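Local coordinates for protein CRISPR-associated endonuclease/helicase Cas3 (Thermus thermophilus HB8, PDB 3SKD) that cuts single-stranded DNA with its metal-dependent N-terminal HD nuclease domain, the part present here, in CRISPR defence against invading genetic elements, at residues Pro25-Met30 with Arg170-Glu175. Sequence-based numbering, arbitrary orientation.
Sequences PLLAHM and RRWLLE. With NI (nickel (II) ion), chain B.
Leu173 reaches across to Leu26, Leu27 and Met30, and the contact is made by apolar side chains, with no hydrogen bond between the two segments. With its CG anti to the carbonyl carbon (chi1 -79°), Leu173 sends CD2 against Leu27, 3.9 Å from Leu27 CB and 4.0 Å from its methyl CD1. The other methyl, Leu173 CD1, meets Leu26 CD2 at 4.4 Å. Met30 adds its end methyl: the chain bends at the CG-SD bond (chi3 68°), and CE lies 4.1 Å from Leu173 O and close to Leu173 CB. Leu27 also uses its CD2, which sits at the edge of the Trp172 indole, near the ring plane, 4.3 Å from Trp172 CZ3.

The same turn of helix 26-43 carries a metal ligand. His29 NE2 ligates the nickel ion at 2.3 Å, with two waters and with His74, Asp75 and Asp210, the H...HD...D ligand set of HD nucleases. Leu26 also lies about 4 Å, side chain to side chain, from Asp75.

In the fold, the start of helix 26-43 lies beside the middle of helix 165-181, their short segments 32° from parallel. Helix 10-16 adjoins both, touching Leu27, Trp172 and Leu173, while helix 110-124 packs against Leu174.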
# COMPACT_ATOMS: atom_id res chain seq x y z
N PRO A 25 10.29 -9.79 -4.97
CA PRO A 25 10.35 -9.40 -3.56
C PRO A 25 9.10 -8.62 -3.10
O PRO A 25 8.54 -7.89 -3.91
CB PRO A 25 11.60 -8.50 -3.49
CG PRO A 25 12.50 -8.98 -4.67
CD PRO A 25 11.52 -9.42 -5.73
N LEU A 26 8.71 -8.75 -1.84
CA LEU A 26 7.65 -7.94 -1.25
C LEU A 26 7.91 -6.45 -1.51
O LEU A 26 7.00 -5.71 -1.88
CB LEU A 26 7.57 -8.24 0.24
CG LEU A 26 6.47 -7.50 1.03
CD1 LEU A 26 5.13 -7.66 0.39
CD2 LEU A 26 6.44 -7.96 2.47
N LEU A 27 9.15 -6.00 -1.39
CA LEU A 27 9.43 -4.58 -1.59
C LEU A 27 9.12 -4.16 -3.02
O LEU A 27 8.63 -3.06 -3.22
CB LEU A 27 10.87 -4.26 -1.29
CG LEU A 27 11.29 -2.81 -1.49
CD1 LEU A 27 10.57 -1.83 -0.56
CD2 LEU A 27 12.81 -2.70 -1.31
N ALA A 28 9.41 -5.02 -3.99
CA ALA A 28 9.10 -4.75 -5.38
C ALA A 28 7.58 -4.60 -5.54
O ALA A 28 7.10 -3.70 -6.21
CB ALA A 28 9.58 -5.88 -6.26
N HIS A 29 6.81 -5.51 -4.96
CA HIS A 29 5.39 -5.37 -5.07
C HIS A 29 4.87 -4.10 -4.36
O HIS A 29 3.95 -3.44 -4.83
CB HIS A 29 4.72 -6.59 -4.48
CG HIS A 29 3.23 -6.48 -4.48
ND1 HIS A 29 2.51 -6.19 -5.62
CD2 HIS A 29 2.33 -6.58 -3.47
CE1 HIS A 29 1.23 -6.14 -5.31
NE2 HIS A 29 1.10 -6.36 -4.02
N MET A 30 5.48 -3.75 -3.24
CA MET A 30 5.04 -2.56 -2.49
C MET A 30 5.30 -1.30 -3.31
O MET A 30 4.44 -0.40 -3.42
CB MET A 30 5.70 -2.43 -1.12
CG MET A 30 5.19 -3.43 -0.01
SD MET A 30 6.38 -3.44 1.41
CE MET A 30 6.18 -1.82 2.10
N ARG A 170 10.26 -5.03 9.24
CA ARG A 170 9.06 -4.33 8.81
C ARG A 170 9.17 -2.80 9.00
O ARG A 170 8.63 -2.04 8.20
CB ARG A 170 7.76 -4.96 9.42
CG ARG A 170 7.69 -5.02 10.89
CD ARG A 170 6.37 -5.71 11.40
NE ARG A 170 6.37 -7.10 11.06
CZ ARG A 170 6.44 -8.11 11.92
NH1 ARG A 170 6.40 -7.91 13.23
NH2 ARG A 170 6.47 -9.32 11.44
N ARG A 171 9.91 -2.34 10.00
CA ARG A 171 10.14 -0.91 10.09
C ARG A 171 11.03 -0.42 8.97
O ARG A 171 10.79 0.67 8.37
CB ARG A 171 10.66 -0.53 11.46
CG ARG A 171 9.61 -0.88 12.52
CD ARG A 171 10.12 -0.78 13.94
NE ARG A 171 9.03 -0.71 14.92
CZ ARG A 171 8.09 -1.65 15.11
NH1 ARG A 171 8.10 -2.75 14.37
NH2 ARG A 171 7.13 -1.50 16.04
N TRP A 172 12.01 -1.26 8.61
CA TRP A 172 12.91 -0.98 7.50
C TRP A 172 12.14 -0.80 6.18
O TRP A 172 12.35 0.14 5.41
CB TRP A 172 13.93 -2.13 7.36
CG TRP A 172 15.04 -1.84 6.36
CD1 TRP A 172 16.29 -1.36 6.66
CD2 TRP A 172 15.02 -2.04 4.93
NE1 TRP A 172 17.02 -1.22 5.52
CE2 TRP A 172 16.28 -1.63 4.44
CE3 TRP A 172 14.05 -2.50 4.02
CZ2 TRP A 172 16.61 -1.66 3.07
CZ3 TRP A 172 14.38 -2.55 2.66
CH2 TRP A 172 15.64 -2.12 2.20
N LEU A 173 11.21 -1.71 5.94
CA LEU A 173 10.45 -1.67 4.70
C LEU A 173 9.55 -0.43 4.66
O LEU A 173 9.40 0.21 3.63
CB LEU A 173 9.53 -2.88 4.60
CG LEU A 173 10.19 -4.19 4.15
CD1 LEU A 173 9.32 -5.34 4.46
CD2 LEU A 173 10.58 -4.16 2.63
N LEU A 174 8.89 -0.12 5.77
CA LEU A 174 8.03 1.06 5.76
C LEU A 174 8.87 2.31 5.45
O LEU A 174 8.52 3.11 4.58
CB LEU A 174 7.29 1.23 7.08
CG LEU A 174 6.50 2.56 7.05
CD1 LEU A 174 5.26 2.40 7.86
CD2 LEU A 174 7.37 3.72 7.54
N GLU A 175 10.01 2.45 6.11
CA GLU A 175 10.90 3.57 5.87
C GLU A 175 11.41 3.57 4.40
O GLU A 175 11.58 4.62 3.81
CB GLU A 175 12.09 3.49 6.85
CG GLU A 175 12.94 4.72 6.90
CD GLU A 175 12.19 5.97 7.35
OE1 GLU A 175 11.45 5.89 8.38
OE2 GLU A 175 12.33 7.02 6.65
NI NI B . -0.75 -6.90 -2.76
O HOH W 1 -0.81 -8.54 -3.87
O HOH W 2 -2.56 -7.77 -1.51